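Esterase (Staphylococcus aureus subsp. aureus USA300_TCH1516, PDB 3D7R) is a putative esterase of the alpha/beta hydrolase fold, thought to act on ester bonds of a substrate that is not known. Local coordinates at residues Ile58-Lys63 / Lys137-His142; Asp83-Arg88 / Leu132-Lys137; Ile99-Gly104 / Val167-Gly172. One frame throughout, in Å; residues are numbered along the deposited sequence.

Contact 1: Ile58-Lys63 / Lys137-His142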
loop_
_atom_site.group_PDB
_atom_site.type_symbol
_atom_site.label_atom_id
_atom_site.label_comp_id
_atom_site.label_asym_id
_atom_site.label_seq_id
_atom_site.Cartn_x
_atom_site.Cartn_y
_atom_site.Cartn_z
ATOM N N ILE A 58 -10.766 17.658 7.259
ATOM C CA ILE A 58 -12.234 17.617 7.293
ATOM C C ILE A 58 -12.767 16.309 6.719
ATOM O O ILE A 58 -13.615 15.647 7.343
ATOM C CB ILE A 58 -12.842 18.820 6.498
ATOM C CG1 ILE A 58 -12.567 20.136 7.231
ATOM C CG2 ILE A 58 -14.348 18.652 6.290
ATOM C CD1 ILE A 58 -12.955 21.400 6.393
ATOM N N GLU A 59 -12.249 15.924 5.550
ATOM C CA GLU A 59 -12.715 14.720 4.873
ATOM C C GLU A 59 -12.362 13.463 5.640
ATOM O O GLU A 59 -13.149 12.524 5.671
ATOM C CB GLU A 59 -12.171 14.637 3.434
ATOM C CG GLU A 59 -12.751 15.713 2.479
ATOM C CD GLU A 59 -14.275 15.721 2.440
ATOM O OE1 GLU A 59 -14.892 14.631 2.390
ATOM O OE2 GLU A 59 -14.854 16.828 2.455
ATOM N N ASN A 60 -11.176 13.434 6.246
ATOM C CA ASN A 60 -10.712 12.222 6.919
ATOM C C ASN A 60 -11.505 11.866 8.175
ATOM O O ASN A 60 -11.492 10.712 8.589
ATOM C CB ASN A 60 -9.214 12.307 7.254
ATOM C CG ASN A 60 -8.326 12.146 6.027
ATOM O OD1 ASN A 60 -8.752 11.623 4.986
ATOM N ND2 ASN A 60 -7.088 12.611 6.136
ATOM N N ARG A 61 -12.154 12.854 8.793
ATOM C CA ARG A 61 -12.946 12.615 10.013
ATOM C C ARG A 61 -14.262 11.908 9.721
ATOM O O ARG A 61 -14.839 11.267 10.607
ATOM C CB ARG A 61 -13.226 13.911 10.788
ATOM C CG ARG A 61 -11.998 14.569 11.356
ATOM C CD ARG A 61 -12.329 15.434 12.555
ATOM N NE ARG A 61 -11.155 16.180 13.002
ATOM C CZ ARG A 61 -10.900 17.462 12.733
ATOM N NH1 ARG A 61 -11.741 18.201 12.008
ATOM N NH2 ARG A 61 -9.788 18.013 13.206
ATOM N N LYS A 62 -14.734 12.026 8.479
ATOM C CA LYS A 62 -16.031 11.463 8.092
ATOM C C LYS A 62 -15.957 9.936 7.997
ATOM O O LYS A 62 -14.917 9.379 7.645
ATOM C CB LYS A 62 -16.496 12.053 6.754
ATOM C CG LYS A 62 -16.740 13.546 6.838
ATOM C CD LYS A 62 -16.885 14.164 5.486
ATOM C CE LYS A 62 -17.300 15.620 5.636
ATOM N NZ LYS A 62 -17.373 16.304 4.313
ATOM N N LYS A 63 -17.061 9.261 8.302
ATOM C CA LYS A 63 -17.076 7.816 8.146
ATOM C C LYS A 63 -16.857 7.468 6.673
ATOM O O LYS A 63 -17.496 8.019 5.793
ATOM C CB LYS A 63 -18.372 7.204 8.695
ATOM C CG LYS A 63 -18.410 7.184 10.242
ATOM C CD LYS A 63 -17.276 6.307 10.818
ATOM C CE LYS A 63 -17.407 6.107 12.316
ATOM N NZ LYS A 63 -16.073 5.775 12.914
ATOM N N LYS A 137 -5.095 8.964 9.505
ATOM C CA LYS A 137 -4.513 9.741 8.428
ATOM C C LYS A 137 -4.031 11.092 8.890
ATOM O O LYS A 137 -4.606 11.711 9.814
ATOM C CB LYS A 137 -5.547 9.991 7.317
ATOM C CG LYS A 137 -6.195 8.758 6.706
ATOM C CD LYS A 137 -5.153 7.775 6.207
ATOM C CE LYS A 137 -5.770 6.712 5.282
ATOM N NZ LYS A 137 -6.771 5.789 6.017
ATOM N N THR A 138 -2.994 11.569 8.206
ATOM C CA THR A 138 -2.575 12.950 8.320
ATOM C C THR A 138 -3.562 13.830 7.513
ATOM O O THR A 138 -4.223 13.334 6.594
ATOM C CB THR A 138 -1.061 13.107 7.922
ATOM O OG1 THR A 138 -0.365 13.906 8.894
ATOM C CG2 THR A 138 -0.835 13.653 6.490
ATOM N N PRO A 139 -3.637 15.146 7.808
ATOM C CA PRO A 139 -2.767 15.923 8.691
ATOM C C PRO A 139 -3.062 15.837 10.187
ATOM O O PRO A 139 -2.242 16.318 10.972
ATOM C CB PRO A 139 -2.984 17.366 8.212
ATOM C CG PRO A 139 -4.430 17.369 7.762
ATOM C CD PRO A 139 -4.657 15.992 7.156
ATOM N N GLU A 140 -4.204 15.281 10.591
ATOM C CA GLU A 140 -4.528 15.236 12.033
ATOM C C GLU A 140 -3.685 14.211 12.810
ATOM O O GLU A 140 -3.225 14.456 13.929
ATOM C CB GLU A 140 -6.019 14.976 12.262
ATOM C CG GLU A 140 -6.404 14.964 13.743
ATOM C CD GLU A 140 -7.892 15.184 13.981
ATOM O OE1 GLU A 140 -8.706 14.951 13.059
ATOM O OE2 GLU A 140 -8.250 15.588 15.113
ATOM N N PHE A 141 -3.496 13.051 12.213
ATOM C CA PHE A 141 -2.724 11.995 12.853
ATOM C C PHE A 141 -1.375 11.760 12.186
ATOM O O PHE A 141 -1.109 12.227 11.071
ATOM C CB PHE A 141 -3.583 10.726 12.944
ATOM C CG PHE A 141 -4.878 10.949 13.688
ATOM C CD1 PHE A 141 -4.881 11.040 15.082
ATOM C CD2 PHE A 141 -6.075 11.133 13.003
ATOM C CE1 PHE A 141 -6.060 11.277 15.776
ATOM C CE2 PHE A 141 -7.256 11.372 13.685
ATOM C CZ PHE A 141 -7.258 11.442 15.074
ATOM N N HIS A 142 -0.516 11.017 12.879
ATOM C CA HIS A 142 0.879 10.939 12.511
ATOM C C HIS A 142 1.366 9.503 12.524
ATOM O O HIS A 142 0.628 8.585 12.888
ATOM C CB HIS A 142 1.693 11.822 13.466
ATOM C CG HIS A 142 1.215 13.244 13.504
ATOM N ND1 HIS A 142 0.446 13.744 14.531
ATOM C CD2 HIS A 142 1.345 14.250 12.607
ATOM C CE1 HIS A 142 0.155 15.010 14.286
ATOM N NE2 HIS A 142 0.690 15.342 13.124
HETATM O O HOH W 1 -6.405 13.695 8.995
#
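Asn60 and Lys137 mark the nearest backbone approach, 6.8 Å between their CA atoms, where helix 46-61 comes up to an irregular loop. The loop holds its own shape: Phe141 N bonds back to Lys137 O, Thr138 OG1 donates to Phe141 O, and the peptide before Pro139 is cis. The 203 Å² buried is shared by Asn60 against Lys137, Arg61 against Glu140, and a bridging water. Asn60 projects toward the loop and crosses the Lys137 chain at about a right angle, its ND2 lying 3.3 Å from Lys137 CB. The same ND2 is 3.0 Å from Thr138 O, but the angle is too poor for a hydrogen bond. ND2 donates to Ala108 O and, at 3.1 Å, to a water that also accepts from Glu140 N and donates to Lys137 O at 2.8 Å, bridging Asn60 to two backbone groups of the loop. Beyond the water Arg61 runs extended from CG to NE and meets Glu140, whose chain, CG anti to the backbone N (chi1 -178°), extends to carry the carboxylate there. Arg61 NE lies 2.7 Å from Glu140 OE1 and Arg61 NH2 3.4 Å from Glu140 OE2. Both bonds of this salt bridge are weak, and the guanidinium and carboxylate planes stand 87° apart, which rules out a coplanar two-pronged pairing. Arg61 NH2 is shared with Glu57, Asn60 OD1 is held by Arg56, and the Lys137 amine turns away to Tyr135 O. Pro139 rests on Phe53 and, with Thr138, reaches Lys234, placing the loop between helices 46-61 and 225-236.

Contact 2: Asp83-Arg88 / Leu132-Lys137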
loop_
_atom_site.group_PDB
_atom_site.type_symbol
_atom_site.label_atom_id
_atom_site.label_comp_id
_atom_site.label_asym_id
_atom_site.label_seq_id
_atom_site.Cartn_x
_atom_site.Cartn_y
_atom_site.Cartn_z
ATOM N N ASP A 83 -13.157 1.785 17.572
ATOM C CA ASP A 83 -13.612 2.975 16.826
ATOM C C ASP A 83 -13.001 3.200 15.438
ATOM O O ASP A 83 -13.459 4.087 14.729
ATOM C CB ASP A 83 -13.426 4.261 17.637
ATOM C CG ASP A 83 -14.552 4.506 18.614
ATOM O OD1 ASP A 83 -14.240 4.840 19.774
ATOM O OD2 ASP A 83 -15.740 4.391 18.226
HETATM N N MSE A 84 -11.979 2.434 15.055
HETATM C CA MSE A 84 -11.483 2.457 13.663
HETATM C C MSE A 84 -12.389 1.592 12.786
HETATM O O MSE A 84 -12.683 0.459 13.151
HETATM C CB MSE A 84 -10.056 1.904 13.595
HETATM C CG MSE A 84 -9.523 1.712 12.164
HETATM SE SE MSE A 84 -7.629 1.223 12.046
HETATM C CE MSE A 84 -7.670 -0.548 12.854
ATOM N N GLN A 85 -12.804 2.102 11.627
ATOM C CA GLN A 85 -13.539 1.300 10.646
ATOM C C GLN A 85 -12.640 0.215 10.051
ATOM O O GLN A 85 -11.531 0.513 9.606
ATOM C CB GLN A 85 -14.026 2.167 9.497
ATOM C CG GLN A 85 -15.164 3.111 9.856
ATOM C CD GLN A 85 -15.555 3.912 8.661
ATOM O OE1 GLN A 85 -14.918 4.907 8.339
ATOM N NE2 GLN A 85 -16.565 3.443 7.943
ATOM N N VAL A 86 -13.133 -1.022 10.031
ATOM C CA VAL A 86 -12.468 -2.119 9.318
ATOM C C VAL A 86 -13.499 -2.808 8.418
ATOM O O VAL A 86 -14.518 -3.307 8.899
ATOM C CB VAL A 86 -11.809 -3.164 10.254
ATOM C CG1 VAL A 86 -11.099 -4.253 9.420
ATOM C CG2 VAL A 86 -10.786 -2.515 11.201
ATOM N N PHE A 87 -13.248 -2.814 7.117
ATOM C CA PHE A 87 -14.099 -3.559 6.183
ATOM C C PHE A 87 -13.478 -4.920 5.902
ATOM O O PHE A 87 -12.261 -5.029 5.783
ATOM C CB PHE A 87 -14.259 -2.772 4.876
ATOM C CG PHE A 87 -14.950 -1.458 5.069
ATOM C CD1 PHE A 87 -16.344 -1.384 5.007
ATOM C CD2 PHE A 87 -14.210 -0.295 5.345
ATOM C CE1 PHE A 87 -17.007 -0.155 5.221
ATOM C CE2 PHE A 87 -14.859 0.931 5.538
ATOM C CZ PHE A 87 -16.252 1.000 5.489
ATOM N N ARG A 88 -14.306 -5.961 5.797
ATOM C CA ARG A 88 -13.808 -7.259 5.359
ATOM C C ARG A 88 -14.589 -7.706 4.141
ATOM O O ARG A 88 -15.814 -7.573 4.103
ATOM C CB ARG A 88 -13.938 -8.281 6.479
ATOM C CG ARG A 88 -13.093 -7.932 7.711
ATOM C CD ARG A 88 -12.773 -9.190 8.502
ATOM N NE ARG A 88 -12.282 -8.907 9.850
ATOM C CZ ARG A 88 -11.836 -9.842 10.679
ATOM N NH1 ARG A 88 -11.792 -11.104 10.279
ATOM N NH2 ARG A 88 -11.433 -9.509 11.904
ATOM N N LEU A 132 -9.617 -4.500 5.201
ATOM C CA LEU A 132 -9.319 -3.104 4.865
ATOM C C LEU A 132 -9.541 -2.192 6.080
ATOM O O LEU A 132 -10.643 -1.694 6.283
ATOM C CB LEU A 132 -10.209 -2.650 3.688
ATOM C CG LEU A 132 -10.125 -1.188 3.198
ATOM C CD1 LEU A 132 -8.715 -0.843 2.719
ATOM C CD2 LEU A 132 -11.185 -0.884 2.122
ATOM N N PRO A 133 -8.488 -1.978 6.902
ATOM C CA PRO A 133 -8.541 -0.971 7.983
ATOM C C PRO A 133 -8.440 0.480 7.481
ATOM O O PRO A 133 -7.573 0.801 6.664
ATOM C CB PRO A 133 -7.335 -1.321 8.840
ATOM C CG PRO A 133 -6.330 -1.933 7.851
ATOM C CD PRO A 133 -7.200 -2.691 6.856
ATOM N N ILE A 134 -9.341 1.346 7.949
ATOM C CA ILE A 134 -9.252 2.768 7.621
ATOM C C ILE A 134 -8.378 3.410 8.718
ATOM O O ILE A 134 -8.888 3.949 9.690
ATOM C CB ILE A 134 -10.656 3.420 7.503
ATOM C CG1 ILE A 134 -11.571 2.611 6.564
ATOM C CG2 ILE A 134 -10.556 4.874 7.038
ATOM C CD1 ILE A 134 -10.989 2.308 5.146
ATOM N N TYR A 135 -7.057 3.276 8.557
ATOM C CA TYR A 135 -6.063 3.626 9.583
ATOM C C TYR A 135 -5.940 5.146 9.685
ATOM O O TYR A 135 -6.289 5.858 8.735
ATOM C CB TYR A 135 -4.707 2.973 9.242
ATOM C CG TYR A 135 -4.228 3.290 7.832
ATOM C CD1 TYR A 135 -3.605 4.515 7.542
ATOM C CD2 TYR A 135 -4.410 2.378 6.783
ATOM C CE1 TYR A 135 -3.184 4.812 6.262
ATOM C CE2 TYR A 135 -3.991 2.677 5.481
ATOM C CZ TYR A 135 -3.391 3.902 5.234
ATOM O OH TYR A 135 -2.955 4.226 3.964
ATOM N N PRO A 136 -5.507 5.664 10.855
ATOM C CA PRO A 136 -5.395 7.121 11.033
ATOM C C PRO A 136 -4.579 7.820 9.943
ATOM O O PRO A 136 -3.515 7.331 9.519
ATOM C CB PRO A 136 -4.679 7.251 12.385
ATOM C CG PRO A 136 -5.151 6.029 13.160
ATOM C CD PRO A 136 -5.163 4.934 12.096
ATOM N N LYS A 137 -5.095 8.964 9.505
ATOM C CA LYS A 137 -4.513 9.741 8.428
ATOM C C LYS A 137 -4.031 11.092 8.890
ATOM O O LYS A 137 -4.606 11.711 9.814
ATOM C CB LYS A 137 -5.547 9.991 7.317
ATOM C CG LYS A 137 -6.195 8.758 6.706
ATOM C CD LYS A 137 -5.153 7.775 6.207
ATOM C CE LYS A 137 -5.770 6.712 5.282
ATOM N NZ LYS A 137 -6.771 5.789 6.017
HETATM O O HOH W 2 -11.233 4.427 10.876
#
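The antiparallel part of the alpha/beta hydrolase sheet, one strand in from its edge, is where Val86 and Phe87 pair with Pro133 and Leu132, the touching parts running 161° apart. Phe87 and Leu132 form a hydrogen-bonded pair, with Leu132 N to Phe87 O at 2.8 Å and Phe87 N to Leu132 O at 3.0 Å. Val86 and Pro133 are the following non-hydrogen-bonded pair; no N-H is needed of proline toward Val86, and on the other side its ring CD packs on Tyr101 O. Ile134 N then donates almost straight (176°) to Gln85 O, and Ile134 is itself the centre of an inverse gamma turn. Next to it a water accepts from Gln85 N and donates to Ile134 O.

Side chains follow the alternation of the strands. The edge of the Phe87 ring meets Ile134, CE2 lying 3.8 Å from CG1 and in plane with it, and Trp116 packs edge-to-face on the same ring. Selenomethionine Met84 lies beside Pro133, pointing the same way, with CG anti to the backbone N (chi1 172°), which carries the chain across the turn. Its SE stands 3.8 Å from Tyr135 CA, and its bend at chi3 brings CE to within 4.1 Å of Pro133 CB.

Contact 3: Ile99-Gly104 / Val167-Gly172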
loop_
_atom_site.group_PDB
_atom_site.type_symbol
_atom_site.label_atom_id
_atom_site.label_comp_id
_atom_site.label_asym_id
_atom_site.label_seq_id
_atom_site.Cartn_x
_atom_site.Cartn_y
_atom_site.Cartn_z
ATOM N N ILE A 99 -5.916 -11.538 3.931
ATOM C CA ILE A 99 -4.984 -10.517 3.424
ATOM C C ILE A 99 -5.264 -9.222 4.196
ATOM O O ILE A 99 -6.370 -8.673 4.130
ATOM C CB ILE A 99 -5.142 -10.244 1.914
ATOM C CG1 ILE A 99 -4.721 -11.465 1.096
ATOM C CG2 ILE A 99 -4.300 -9.004 1.494
ATOM C CD1 ILE A 99 -5.250 -11.467 -0.367
ATOM N N LEU A 100 -4.280 -8.771 4.966
ATOM C CA LEU A 100 -4.354 -7.454 5.591
ATOM C C LEU A 100 -3.952 -6.446 4.533
ATOM O O LEU A 100 -2.776 -6.369 4.160
ATOM C CB LEU A 100 -3.403 -7.368 6.806
ATOM C CG LEU A 100 -3.361 -6.037 7.571
ATOM C CD1 LEU A 100 -4.785 -5.530 7.922
ATOM C CD2 LEU A 100 -2.504 -6.158 8.834
ATOM N N TYR A 101 -4.913 -5.667 4.046
ATOM C CA TYR A 101 -4.632 -4.747 2.943
ATOM C C TYR A 101 -4.450 -3.310 3.415
ATOM O O TYR A 101 -5.388 -2.728 3.975
ATOM C CB TYR A 101 -5.717 -4.814 1.836
ATOM C CG TYR A 101 -5.229 -4.141 0.565
ATOM C CD1 TYR A 101 -4.684 -4.890 -0.486
ATOM C CD2 TYR A 101 -5.256 -2.756 0.441
ATOM C CE1 TYR A 101 -4.199 -4.267 -1.627
ATOM C CE2 TYR A 101 -4.779 -2.131 -0.690
ATOM C CZ TYR A 101 -4.246 -2.889 -1.713
ATOM O OH TYR A 101 -3.764 -2.254 -2.822
ATOM N N ILE A 102 -3.270 -2.735 3.149
ATOM C CA ILE A 102 -2.942 -1.355 3.555
ATOM C C ILE A 102 -3.010 -0.440 2.318
ATOM O O ILE A 102 -2.126 -0.475 1.458
ATOM C CB ILE A 102 -1.535 -1.266 4.229
ATOM C CG1 ILE A 102 -1.336 -2.359 5.319
ATOM C CG2 ILE A 102 -1.296 0.143 4.782
ATOM C CD1 ILE A 102 -2.421 -2.404 6.442
ATOM N N HIS A 103 -4.069 0.365 2.230
ATOM C CA HIS A 103 -4.375 1.088 1.013
ATOM C C HIS A 103 -3.454 2.300 0.789
ATOM O O HIS A 103 -2.969 2.911 1.749
ATOM C CB HIS A 103 -5.843 1.511 1.009
ATOM C CG HIS A 103 -6.151 2.625 1.963
ATOM N ND1 HIS A 103 -5.953 3.950 1.644
ATOM C CD2 HIS A 103 -6.665 2.614 3.215
ATOM C CE1 HIS A 103 -6.334 4.710 2.655
ATOM N NE2 HIS A 103 -6.774 3.924 3.621
ATOM N N GLY A 104 -3.196 2.630 -0.476
ATOM C CA GLY A 104 -2.401 3.833 -0.801
ATOM C C GLY A 104 -3.155 5.148 -0.597
ATOM O O GLY A 104 -4.359 5.162 -0.294
ATOM N N VAL A 167 -1.519 -12.836 5.182
ATOM C CA VAL A 167 -0.619 -12.234 4.208
ATOM C C VAL A 167 -0.806 -10.728 4.372
ATOM O O VAL A 167 -1.925 -10.267 4.634
ATOM C CB VAL A 167 -0.972 -12.715 2.773
ATOM C CG1 VAL A 167 -0.336 -11.843 1.689
ATOM C CG2 VAL A 167 -0.603 -14.236 2.571
ATOM N N VAL A 168 0.277 -9.961 4.243
ATOM C CA VAL A 168 0.182 -8.494 4.301
ATOM C C VAL A 168 0.392 -7.954 2.881
ATOM O O VAL A 168 1.245 -8.451 2.156
ATOM C CB VAL A 168 1.183 -7.860 5.320
ATOM C CG1 VAL A 168 1.103 -6.317 5.296
ATOM C CG2 VAL A 168 0.906 -8.379 6.759
HETATM N N MSE A 169 -0.424 -6.979 2.479
HETATM C CA MSE A 169 -0.364 -6.407 1.143
HETATM C C MSE A 169 -0.650 -4.906 1.230
HETATM O O MSE A 169 -1.403 -4.470 2.090
HETATM C CB MSE A 169 -1.439 -7.069 0.277
HETATM C CG MSE A 169 -1.459 -6.627 -1.171
HETATM SE SE MSE A 169 -2.764 -7.670 -2.208
HETATM C CE MSE A 169 -2.141 -9.468 -1.799
ATOM N N GLY A 170 -0.048 -4.120 0.347
ATOM C CA GLY A 170 -0.338 -2.684 0.294
ATOM C C GLY A 170 0.136 -2.090 -1.014
ATOM O O GLY A 170 1.026 -2.655 -1.658
ATOM N N ASP A 171 -0.416 -0.935 -1.373
ATOM C CA ASP A 171 -0.078 -0.286 -2.634
ATOM C C ASP A 171 0.340 1.148 -2.366
ATOM O O ASP A 171 -0.193 1.777 -1.451
ATOM C CB ASP A 171 -1.269 -0.318 -3.620
ATOM C CG ASP A 171 -2.425 0.609 -3.191
ATOM O OD1 ASP A 171 -3.143 0.266 -2.236
ATOM O OD2 ASP A 171 -2.620 1.677 -3.828
ATOM N N GLY A 172 1.277 1.665 -3.163
ATOM C CA GLY A 172 1.726 3.055 -3.014
ATOM C C GLY A 172 2.394 3.304 -1.669
ATOM O O GLY A 172 3.226 2.505 -1.198
#
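Ile99 to Ile102 pairs in parallel, residue for residue, with Val167 to Gly170, the two strand axes approaching to 4.5 Å with a 22° twist. Leu100 N to Val167 O, Met169 N to Leu100 O and Ile102 N to Met169 O join the backbones in regular alternation. On the face bearing Ile99, Tyr101 and Met169, the selenomethionine Met169 is the bump and the groove between Ile99 and Tyr101 is the hollow. Met169 CB sits 3.7 Å from Ile99 CG2. CG, anti to the backbone N, runs along the Tyr101 ring and meets Tyr101 CE1 at 3.6 Å, and the bend at chi3 brings Met169 CE back to 4.0 Å from both CG2 and CD1 of Ile99. SE lies 80° off the ring normal, a Met-aromatic contact at the ring edge. Met169 O and Gly170 CA lie over one face of the Tyr101 ring. The missing side chain of Gly170 matters on the Ile102 side, where Ile102 O comes to 3.1 Å from Gly170 CA.

At the far end of the ring the hydroxyl of Tyr101 donates to Asp171 OD1 at 2.7 Å. Gly104 N reaches the same oxygen at 2.9 Å, so two bonds grip OD1 from opposite faces of the carboxylate and, with the OD2 bond from His115, should hold its rotation. Helix 113-126 packs on the Ile99 and Tyr101 side; helix 143-161 packs on Leu100 and Ile102.

His103-Gly104 fits the start of the HGG oxyanion-hole motif of hormone-sensitive-lipase relatives. Gly172, at the strand-to-helix turn, sits where the nucleophile elbow of the fold would be, and its positive phi (63°) is consistent with that, although the deposited residue there is glycine and not the usual serine.

Overall arrangement
Contact 2 lies about 12 Å, centre to centre, from each of the others, and contacts 1 and 3 are about 19 Å apart. Strands 84-90, 129-133, 98-102 and 166-171 are consecutive in one mixed sheet, so contacts 2 and 3 are two joins of the same surface, separated by the pairing of 129-133 with 98-102. Along the chain contact 2 is nested inside the loop closed by contact 1, and contact 3 crosses both. Lys137 belongs to contacts 1 and 2, and its NZ meets His103 NE2 of contact 3 at 3.0 Å. Helix 46-61 is thereby tied through one loop to the probable oxyanion-hole region.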